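Polyisoprenyl-teichoic acid--peptidoglycan teichoic acid transferase TagV (PDB 6UF3) belongs to the LytR-CpsA-Psr family, probably acts at the cell envelope, and packs a mixed beta-sheet between helices. Local coordinates at residues L33-M42 with I210-T221; V80-I88 with V249-Y259. All coordinates share one frame; numbering follows the deposited sequence.

The two contacts show how late parts of a chain build onto a sheet its first part began, one as edge strand, one as covering helix. Contact 1 lies at one border of the mixed sheet, where the hairpin of strands 25-34 and 39-44 receives the late strand 220-222; contact 2 joins helix 72-84 to helix 243-257, both of which rest on that sheet. Their centres are about 17 Å apart. Along the chain the segments alternate, 33-42, 80-88, 210-221, 249-259, so each contact ties an early segment to a late one. They meet at His256, whose NE2 lies 2.8 Å from OG1 of Thr39, a probable hydrogen bond between the final helix and the hairpin.

Contact 1: residues L33-M42 with I210-T221; sequences LDPKNKTMKM and IYSGFTSKKIDT
Met40 and Tyr211 meet in a Met-aromatic contact against a beta hairpin with a G1 bulge, in which Lys38 and Thr39 both face Asp34, while further along strand 39-44 pairs in parallel with the outermost strand 220-222. The packing is close round Met40. Its CG is anti to the carbonyl carbon (chi1 -69°) and the chain beyond is extended, which carries CE over one face of the Tyr211 ring, 3.8 Å from the ring centroid, while this methyl also touches CE2 of Phe214. Leu33 CD2 adds a contact with CE2 of the same tyrosine, and Ile219 CG2 packs on Met42 CB at 3.6 Å. Asp220 is gripped twice through its backbone: its N donates to Met40 O, almost straight at 172°, and its O accepts from Met42 N. Lys41 and Asp220 lie side by side, NZ in a salt bridge on the anti lone pair of OD2, and Lys41 also lies against helix 243-257. The solvent side is looser: the bent chain of exposed Lys38 brings NZ to Ile210 O. Water 1 links Met40 N with Lys218 O. Back on the packed side, buried Tyr211 OH donates to Thr39 O at 2.7 Å, opposite Asp34 N across the carbonyl plane.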
loop_
_atom_site.group_PDB
_atom_site.type_symbol
_atom_site.label_atom_id
_atom_site.label_comp_id
_atom_site.label_asym_id
_atom_site.label_seq_id
_atom_site.Cartn_x
_atom_site.Cartn_y
_atom_site.Cartn_z
ATOM N N LEU A 33 4.241 5.929 11.122
ATOM C CA LEU A 33 4.663 5.212 12.322
ATOM C C LEU A 33 5.237 6.198 13.327
ATOM O O LEU A 33 6.015 7.093 12.973
ATOM C CB LEU A 33 5.705 4.127 11.980
ATOM C CG LEU A 33 5.301 2.999 11.021
ATOM C CD1 LEU A 33 5.625 3.363 9.561
ATOM C CD2 LEU A 33 5.992 1.704 11.387
ATOM N N ASP A 34 4.836 6.035 14.593
ATOM C CA ASP A 34 5.412 6.784 15.703
ATOM C C ASP A 34 6.013 5.729 16.623
ATOM O O ASP A 34 5.318 5.188 17.510
ATOM C CB ASP A 34 4.357 7.639 16.403
ATOM C CG ASP A 34 4.939 8.513 17.496
ATOM O OD1 ASP A 34 6.164 8.457 17.736
ATOM O OD2 ASP A 34 4.158 9.253 18.131
ATOM N N PRO A 35 7.283 5.355 16.403
ATOM C CA PRO A 35 7.859 4.234 17.164
ATOM C C PRO A 35 8.027 4.516 18.640
ATOM O O PRO A 35 7.931 3.583 19.453
ATOM C CB PRO A 35 9.218 4.003 16.483
ATOM C CG PRO A 35 9.045 4.526 15.094
ATOM C CD PRO A 35 8.126 5.729 15.248
ATOM N N LYS A 36 8.290 5.768 19.020
ATOM C CA LYS A 36 8.418 6.079 20.440
ATOM C C LYS A 36 7.150 5.726 21.202
ATOM O O LYS A 36 7.218 5.368 22.380
ATOM C CB LYS A 36 8.761 7.557 20.628
ATOM C CG LYS A 36 10.258 7.837 20.647
ATOM C CD LYS A 36 10.564 9.270 20.234
ATOM C CE LYS A 36 12.051 9.474 19.981
ATOM N NZ LYS A 36 12.295 10.525 18.949
ATOM N N ASN A 37 5.994 5.803 20.543
ATOM C CA ASN A 37 4.701 5.517 21.150
ATOM C C ASN A 37 4.073 4.229 20.641
ATOM O O ASN A 37 2.935 3.925 21.012
ATOM C CB ASN A 37 3.739 6.687 20.901
ATOM C CG ASN A 37 4.122 7.920 21.684
ATOM O OD1 ASN A 37 4.374 7.843 22.885
ATOM N ND2 ASN A 37 4.173 9.064 21.014
ATOM N N LYS A 38 4.769 3.483 19.780
ATOM C CA LYS A 38 4.274 2.225 19.219
ATOM C C LYS A 38 2.913 2.402 18.548
ATOM O O LYS A 38 1.996 1.600 18.749
ATOM C CB LYS A 38 4.205 1.129 20.294
ATOM C CG LYS A 38 5.540 0.736 20.871
ATOM C CD LYS A 38 5.350 -0.081 22.142
ATOM C CE LYS A 38 6.259 -1.295 22.184
ATOM N NZ LYS A 38 7.682 -0.954 21.882
ATOM N N THR A 39 2.776 3.454 17.730
ATOM C CA THR A 39 1.508 3.664 17.040
ATOM C C THR A 39 1.712 3.686 15.530
ATOM O O THR A 39 2.825 3.905 15.040
ATOM C CB THR A 39 0.816 4.964 17.481
ATOM O OG1 THR A 39 1.679 6.081 17.244
ATOM C CG2 THR A 39 0.463 4.899 18.976
ATOM N N MET A 40 0.609 3.443 14.811
ATOM C CA MET A 40 0.567 3.428 13.348
ATOM C C MET A 40 -0.739 4.015 12.832
ATOM O O MET A 40 -1.797 3.859 13.440
ATOM C CB MET A 40 0.657 2.009 12.763
ATOM C CG MET A 40 1.974 1.295 12.902
ATOM S SD MET A 40 1.969 -0.142 11.795
ATOM C CE MET A 40 3.141 -1.189 12.664
ATOM N N LYS A 41 -0.663 4.635 11.650
ATOM C CA LYS A 41 -1.843 5.031 10.894
ATOM C C LYS A 41 -1.685 4.520 9.470
ATOM O O LYS A 41 -0.563 4.286 9.014
ATOM C CB LYS A 41 -2.045 6.549 10.899
ATOM C CG LYS A 41 -2.125 7.108 12.306
ATOM C CD LYS A 41 -2.720 8.514 12.356
ATOM C CE LYS A 41 -2.658 9.071 13.758
ATOM N NZ LYS A 41 -3.525 8.335 14.723
ATOM N N MET A 42 -2.816 4.310 8.788
ATOM C CA MET A 42 -2.805 3.716 7.453
ATOM C C MET A 42 -3.853 4.377 6.572
ATOM O O MET A 42 -4.955 4.677 7.030
ATOM C CB MET A 42 -3.058 2.191 7.504
ATOM C CG MET A 42 -3.002 1.522 6.110
ATOM S SD MET A 42 -3.328 -0.252 6.094
ATOM C CE MET A 42 -1.992 -0.848 7.131
ATOM N N ILE A 210 10.244 -3.260 17.819
ATOM C CA ILE A 210 9.499 -2.179 18.457
ATOM C C ILE A 210 8.015 -2.504 18.507
ATOM O O ILE A 210 7.342 -2.259 19.516
ATOM C CB ILE A 210 9.755 -0.856 17.712
ATOM C CG1 ILE A 210 11.189 -0.376 17.948
ATOM C CG2 ILE A 210 8.749 0.211 18.147
ATOM C CD1 ILE A 210 11.636 0.677 16.942
ATOM N N TYR A 211 7.475 -3.046 17.419
ATOM C CA TYR A 211 6.058 -3.354 17.324
ATOM C C TYR A 211 5.758 -4.801 17.700
ATOM O O TYR A 211 4.702 -5.327 17.341
ATOM C CB TYR A 211 5.560 -3.020 15.914
ATOM C CG TYR A 211 5.475 -1.521 15.715
ATOM C CD1 TYR A 211 4.346 -0.821 16.109
ATOM C CD2 TYR A 211 6.535 -0.804 15.157
ATOM C CE1 TYR A 211 4.260 0.557 15.950
ATOM C CE2 TYR A 211 6.457 0.578 14.982
ATOM C CZ TYR A 211 5.313 1.247 15.380
ATOM O OH TYR A 211 5.201 2.614 15.237
ATOM N N SER A 212 6.682 -5.464 18.391
ATOM C CA SER A 212 6.398 -6.798 18.893
ATOM C C SER A 212 5.193 -6.741 19.820
ATOM O O SER A 212 5.158 -5.942 20.759
ATOM C CB SER A 212 7.610 -7.359 19.635
ATOM O OG SER A 212 7.313 -8.633 20.173
ATOM N N GLY A 213 4.192 -7.571 19.538
ATOM C CA GLY A 213 2.970 -7.574 20.316
ATOM C C GLY A 213 1.921 -6.599 19.832
ATOM O O GLY A 213 0.809 -6.591 20.366
ATOM N N PHE A 214 2.240 -5.773 18.840
ATOM C CA PHE A 214 1.259 -4.905 18.222
ATOM C C PHE A 214 0.232 -5.752 17.469
ATOM O O PHE A 214 0.396 -6.962 17.288
ATOM C CB PHE A 214 1.992 -3.925 17.308
ATOM C CG PHE A 214 1.138 -2.844 16.698
ATOM C CD1 PHE A 214 0.702 -1.763 17.438
ATOM C CD2 PHE A 214 0.844 -2.886 15.344
ATOM C CE1 PHE A 214 -0.063 -0.756 16.838
ATOM C CE2 PHE A 214 0.091 -1.888 14.742
ATOM C CZ PHE A 214 -0.353 -0.824 15.484
ATOM N N THR A 215 -0.845 -5.108 17.029
ATOM C CA THR A 215 -1.887 -5.816 16.306
ATOM C C THR A 215 -2.576 -4.825 15.379
ATOM O O THR A 215 -2.715 -3.645 15.720
ATOM C CB THR A 215 -2.883 -6.475 17.273
ATOM O OG1 THR A 215 -3.738 -7.374 16.556
ATOM C CG2 THR A 215 -3.725 -5.426 17.993
ATOM N N SER A 216 -2.975 -5.300 14.191
ATOM C CA SER A 216 -3.468 -4.387 13.171
ATOM C C SER A 216 -4.769 -3.708 13.574
ATOM O O SER A 216 -5.089 -2.647 13.017
ATOM C CB SER A 216 -3.642 -5.117 11.831
ATOM O OG SER A 216 -4.676 -6.079 11.881
ATOM N N LYS A 217 -5.518 -4.277 14.525
ATOM C CA LYS A 217 -6.706 -3.582 15.013
ATOM C C LYS A 217 -6.349 -2.213 15.584
ATOM O O LYS A 217 -7.167 -1.289 15.534
ATOM C CB LYS A 217 -7.434 -4.424 16.063
ATOM C CG LYS A 217 -8.701 -3.764 16.621
ATOM C CD LYS A 217 -9.528 -4.723 17.452
ATOM C CE LYS A 217 -10.616 -3.982 18.229
ATOM N NZ LYS A 217 -11.189 -2.865 17.413
ATOM N N LYS A 218 -5.128 -2.054 16.098
ATOM C CA LYS A 218 -4.740 -0.796 16.720
ATOM C C LYS A 218 -4.376 0.285 15.717
ATOM O O LYS A 218 -4.235 1.447 16.116
ATOM C CB LYS A 218 -3.570 -1.020 17.676
ATOM C CG LYS A 218 -3.995 -1.764 18.946
ATOM C CD LYS A 218 -2.802 -2.153 19.786
ATOM C CE LYS A 218 -3.242 -2.881 21.052
ATOM N NZ LYS A 218 -2.048 -3.358 21.794
ATOM N N ILE A 219 -4.223 -0.065 14.442
ATOM C CA ILE A 219 -3.889 0.927 13.426
ATOM C C ILE A 219 -5.064 1.876 13.247
ATOM O O ILE A 219 -6.223 1.448 13.169
ATOM C CB ILE A 219 -3.534 0.246 12.097
ATOM C CG1 ILE A 219 -2.330 -0.669 12.279
ATOM C CG2 ILE A 219 -3.251 1.312 11.021
ATOM C CD1 ILE A 219 -2.084 -1.621 11.100
ATOM N N ASP A 220 -4.770 3.173 13.188
ATOM C CA ASP A 220 -5.795 4.176 12.912
ATOM C C ASP A 220 -5.941 4.268 11.402
ATOM O O ASP A 220 -5.031 4.748 10.716
ATOM C CB ASP A 220 -5.402 5.519 13.523
ATOM C CG ASP A 220 -6.462 6.596 13.316
ATOM O OD1 ASP A 220 -7.617 6.251 12.966
ATOM O OD2 ASP A 220 -6.129 7.793 13.498
ATOM N N THR A 221 -7.041 3.762 10.857
ATOM C CA THR A 221 -7.177 3.722 9.404
ATOM C C THR A 221 -7.968 4.941 8.947
ATOM O O THR A 221 -9.130 5.116 9.328
ATOM C CB THR A 221 -7.826 2.425 8.916
ATOM O OG1 THR A 221 -7.033 1.309 9.347
ATOM C CG2 THR A 221 -7.870 2.406 7.391
HETATM O O HOH W 1 -1.720 2.673 16.608
#

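Contact 2: residues V80-I88 with V249-Y259; sequences VENFLQIPI and VRKTLQEHLDY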
loop_
_atom_site.group_PDB
_atom_site.type_symbol
_atom_site.label_atom_id
_atom_site.label_comp_id
_atom_site.label_asym_id
_atom_site.label_seq_id
_atom_site.Cartn_x
_atom_site.Cartn_y
_atom_site.Cartn_z
ATOM N N VAL A 80 2.570 11.574 -4.209
ATOM C CA VAL A 80 1.910 11.270 -2.939
ATOM C C VAL A 80 2.307 12.278 -1.868
ATOM O O VAL A 80 1.463 12.726 -1.078
ATOM C CB VAL A 80 2.229 9.822 -2.521
ATOM C CG1 VAL A 80 1.785 9.571 -1.063
ATOM C CG2 VAL A 80 1.533 8.860 -3.459
ATOM N N GLU A 81 3.591 12.647 -1.811
ATOM C CA GLU A 81 4.029 13.687 -0.876
ATOM C C GLU A 81 3.228 14.976 -1.065
ATOM O O GLU A 81 2.774 15.596 -0.096
ATOM C CB GLU A 81 5.526 13.962 -1.049
ATOM C CG GLU A 81 6.415 12.869 -0.446
ATOM C CD GLU A 81 7.898 13.129 -0.624
ATOM O OE1 GLU A 81 8.309 13.689 -1.672
ATOM O OE2 GLU A 81 8.676 12.776 0.288
ATOM N N ASN A 82 3.066 15.407 -2.312
ATOM C CA ASN A 82 2.331 16.640 -2.575
ATOM C C ASN A 82 0.857 16.497 -2.210
ATOM O O ASN A 82 0.244 17.438 -1.682
ATOM C CB ASN A 82 2.475 17.015 -4.046
ATOM C CG ASN A 82 3.865 17.514 -4.387
ATOM O OD1 ASN A 82 4.716 17.657 -3.508
ATOM N ND2 ASN A 82 4.100 17.797 -5.670
ATOM N N PHE A 83 0.274 15.337 -2.500
ATOM C CA PHE A 83 -1.140 15.109 -2.227
ATOM C C PHE A 83 -1.429 15.100 -0.730
ATOM O O PHE A 83 -2.414 15.705 -0.278
ATOM C CB PHE A 83 -1.568 13.791 -2.871
ATOM C CG PHE A 83 -3.016 13.470 -2.688
ATOM C CD1 PHE A 83 -3.997 14.285 -3.218
ATOM C CD2 PHE A 83 -3.399 12.334 -1.993
ATOM C CE1 PHE A 83 -5.333 13.980 -3.051
ATOM C CE2 PHE A 83 -4.733 12.028 -1.825
ATOM C CZ PHE A 83 -5.699 12.855 -2.352
ATOM N N LEU A 84 -0.587 14.420 0.053
ATOM C CA LEU A 84 -0.825 14.285 1.487
ATOM C C LEU A 84 -0.108 15.339 2.313
ATOM O O LEU A 84 -0.321 15.392 3.534
ATOM C CB LEU A 84 -0.389 12.894 1.975
ATOM C CG LEU A 84 -1.132 11.713 1.351
ATOM C CD1 LEU A 84 -0.607 10.350 1.859
ATOM C CD2 LEU A 84 -2.633 11.853 1.555
ATOM N N GLN A 85 0.746 16.151 1.686
ATOM C CA GLN A 85 1.498 17.198 2.371
ATOM C C GLN A 85 2.265 16.625 3.560
ATOM O O GLN A 85 2.289 17.192 4.650
ATOM C CB GLN A 85 0.584 18.349 2.790
ATOM C CG GLN A 85 0.157 19.198 1.618
ATOM C CD GLN A 85 1.316 19.955 1.009
ATOM O OE1 GLN A 85 1.835 20.898 1.607
ATOM N NE2 GLN A 85 1.723 19.553 -0.187
ATOM N N ILE A 86 2.886 15.473 3.334
ATOM C CA ILE A 86 3.804 14.867 4.300
ATOM C C ILE A 86 5.013 14.349 3.545
ATOM O O ILE A 86 4.948 14.091 2.337
ATOM C CB ILE A 86 3.147 13.721 5.101
ATOM C CG1 ILE A 86 2.614 12.616 4.176
ATOM C CG2 ILE A 86 2.078 14.258 6.055
ATOM C CD1 ILE A 86 2.520 11.241 4.856
ATOM N N PRO A 87 6.143 14.208 4.224
ATOM C CA PRO A 87 7.270 13.509 3.607
ATOM C C PRO A 87 7.034 12.010 3.595
ATOM O O PRO A 87 6.416 11.446 4.502
ATOM C CB PRO A 87 8.454 13.886 4.506
ATOM C CG PRO A 87 7.857 14.251 5.800
ATOM C CD PRO A 87 6.482 14.777 5.540
ATOM N N ILE A 88 7.550 11.359 2.554
ATOM C CA ILE A 88 7.511 9.906 2.421
ATOM C C ILE A 88 8.947 9.432 2.629
ATOM O O ILE A 88 9.803 9.564 1.747
ATOM C CB ILE A 88 6.958 9.447 1.060
ATOM C CG1 ILE A 88 5.455 9.730 0.932
ATOM C CG2 ILE A 88 7.265 7.951 0.819
ATOM C CD1 ILE A 88 4.583 9.066 2.009
ATOM N N VAL A 249 -7.236 14.746 6.832
ATOM C CA VAL A 249 -6.281 13.642 6.710
ATOM C C VAL A 249 -4.857 14.176 6.775
ATOM O O VAL A 249 -3.993 13.618 7.466
ATOM C CB VAL A 249 -6.517 12.853 5.408
ATOM C CG1 VAL A 249 -5.325 11.924 5.124
ATOM C CG2 VAL A 249 -7.790 12.054 5.485
ATOM N N ARG A 250 -4.585 15.248 6.018
ATOM C CA ARG A 250 -3.271 15.879 6.043
ATOM C C ARG A 250 -2.877 16.251 7.464
ATOM O O ARG A 250 -1.779 15.917 7.918
ATOM C CB ARG A 250 -3.263 17.123 5.147
ATOM C CG ARG A 250 -3.296 16.838 3.663
ATOM C CD ARG A 250 -3.428 18.131 2.859
ATOM N NE ARG A 250 -3.218 17.875 1.440
ATOM C CZ ARG A 250 -3.448 18.775 0.491
ATOM N NH1 ARG A 250 -3.909 19.987 0.807
ATOM N NH2 ARG A 250 -3.228 18.461 -0.777
ATOM N N LYS A 251 -3.766 16.948 8.182
ATOM C CA LYS A 251 -3.429 17.394 9.529
ATOM C C LYS A 251 -3.198 16.208 10.455
ATOM O O LYS A 251 -2.306 16.241 11.311
ATOM C CB LYS A 251 -4.537 18.294 10.083
ATOM C CG LYS A 251 -4.328 19.775 9.797
ATOM C CD LYS A 251 -5.219 20.641 10.670
ATOM C CE LYS A 251 -6.623 20.743 10.094
ATOM N NZ LYS A 251 -6.662 21.567 8.855
ATOM N N THR A 252 -3.981 15.146 10.285
ATOM C CA THR A 252 -3.844 13.970 11.142
ATOM C C THR A 252 -2.503 13.280 10.927
ATOM O O THR A 252 -1.810 12.926 11.893
ATOM C CB THR A 252 -4.998 13.008 10.872
ATOM O OG1 THR A 252 -6.231 13.682 11.156
ATOM C CG2 THR A 252 -4.890 11.765 11.761
ATOM N N LEU A 253 -2.118 13.089 9.662
ATOM C CA LEU A 253 -0.835 12.450 9.361
ATOM C C LEU A 253 0.335 13.330 9.788
ATOM O O LEU A 253 1.331 12.835 10.328
ATOM C CB LEU A 253 -0.745 12.133 7.867
ATOM C CG LEU A 253 -1.742 11.096 7.356
ATOM C CD1 LEU A 253 -1.576 10.853 5.873
ATOM C CD2 LEU A 253 -1.622 9.786 8.147
ATOM N N GLN A 254 0.229 14.639 9.547
ATOM C CA GLN A 254 1.248 15.583 9.994
ATOM C C GLN A 254 1.445 15.526 11.500
ATOM O O GLN A 254 2.582 15.490 11.987
ATOM C CB GLN A 254 0.855 16.998 9.566
ATOM C CG GLN A 254 1.012 17.215 8.082
ATOM C CD GLN A 254 0.233 18.407 7.582
ATOM O OE1 GLN A 254 -0.437 19.113 8.354
ATOM N NE2 GLN A 254 0.327 18.658 6.279
ATOM N N GLU A 255 0.344 15.537 12.260
ATOM C CA GLU A 255 0.460 15.451 13.712
ATOM C C GLU A 255 1.098 14.135 14.127
ATOM O O GLU A 255 1.946 14.110 15.029
ATOM C CB GLU A 255 -0.916 15.620 14.361
ATOM N N HIS A 256 0.717 13.033 13.475
ATOM C CA HIS A 256 1.309 11.749 13.837
ATOM C C HIS A 256 2.809 11.753 13.580
ATOM O O HIS A 256 3.584 11.196 14.365
ATOM C CB HIS A 256 0.632 10.619 13.067
ATOM C CG HIS A 256 0.966 9.254 13.592
ATOM N ND1 HIS A 256 1.342 8.211 12.773
ATOM C CD2 HIS A 256 0.997 8.770 14.856
ATOM C CE1 HIS A 256 1.574 7.139 13.508
ATOM N NE2 HIS A 256 1.373 7.452 14.775
ATOM N N LEU A 257 3.241 12.417 12.508
ATOM C CA LEU A 257 4.650 12.454 12.138
ATOM C C LEU A 257 5.431 13.574 12.815
ATOM O O LEU A 257 6.643 13.675 12.598
ATOM C CB LEU A 257 4.787 12.593 10.614
ATOM C CG LEU A 257 4.307 11.433 9.741
ATOM C CD1 LEU A 257 4.273 11.848 8.261
ATOM C CD2 LEU A 257 5.208 10.207 9.888
ATOM N N ASP A 258 4.778 14.410 13.629
ATOM C CA ASP A 258 5.420 15.587 14.221
ATOM C C ASP A 258 5.988 16.499 13.135
ATOM O O ASP A 258 7.071 17.069 13.277
ATOM C CB ASP A 258 6.510 15.190 15.224
ATOM C CG ASP A 258 5.960 14.421 16.412
ATOM O OD1 ASP A 258 4.787 14.644 16.773
ATOM O OD2 ASP A 258 6.704 13.599 16.990
ATOM N N TYR A 259 5.248 16.636 12.037
ATOM C CA TYR A 259 5.672 17.413 10.880
ATOM C C TYR A 259 4.660 18.525 10.644
ATOM O O TYR A 259 3.457 18.264 10.539
ATOM C CB TYR A 259 5.806 16.510 9.639
ATOM C CG TYR A 259 6.072 17.233 8.327
ATOM C CD1 TYR A 259 7.369 17.564 7.942
ATOM C CD2 TYR A 259 5.028 17.566 7.467
ATOM C CE1 TYR A 259 7.614 18.217 6.745
ATOM C CE2 TYR A 259 5.267 18.222 6.270
ATOM C CZ TYR A 259 6.560 18.546 5.915
ATOM O OH TYR A 259 6.794 19.198 4.722
#
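Phe83 O takes two hydrogen bonds from one side chain: NE and NH2 of Arg250 grip it side-on, each at 2.9 Å, with the oxygen in the guanidinium plane and both nitrogens on the same face of the carbonyl. Arg250 reaches this carbonyl at the end of helix 72-84 because its chain is extended from CG to NE, while NH1 forms a salt bridge with Glu247. Over one guanidinium face sits Gln85 CG, 3.6 Å from NE; the bend at chi2 of Gln85 (-67°) lets its NE2 donate a hydrogen bond to Asn82 O. Just past the helix, Gln85 O receives Gln254 NE2 in a nearly straight bond of 2.9 Å (167°). Ile86 packs next: its CG2 touches Gln254 CG at 3.7 Å, its CB Leu257 CD1 at 3.8 Å. Tyr259, whose N closes the Schellman motif by bonding back to Gln254 O, offers a ring face to Pro87, whose CD is over the ring centre at 3.5 Å in a CH-pi contact. The short helix segments run at 108°, 10.8 Å apart at closest approach, with Leu84 and Val249 reaching Leu43 of strand 39-44 and Leu253 packing on Thr32 of strand 25-34.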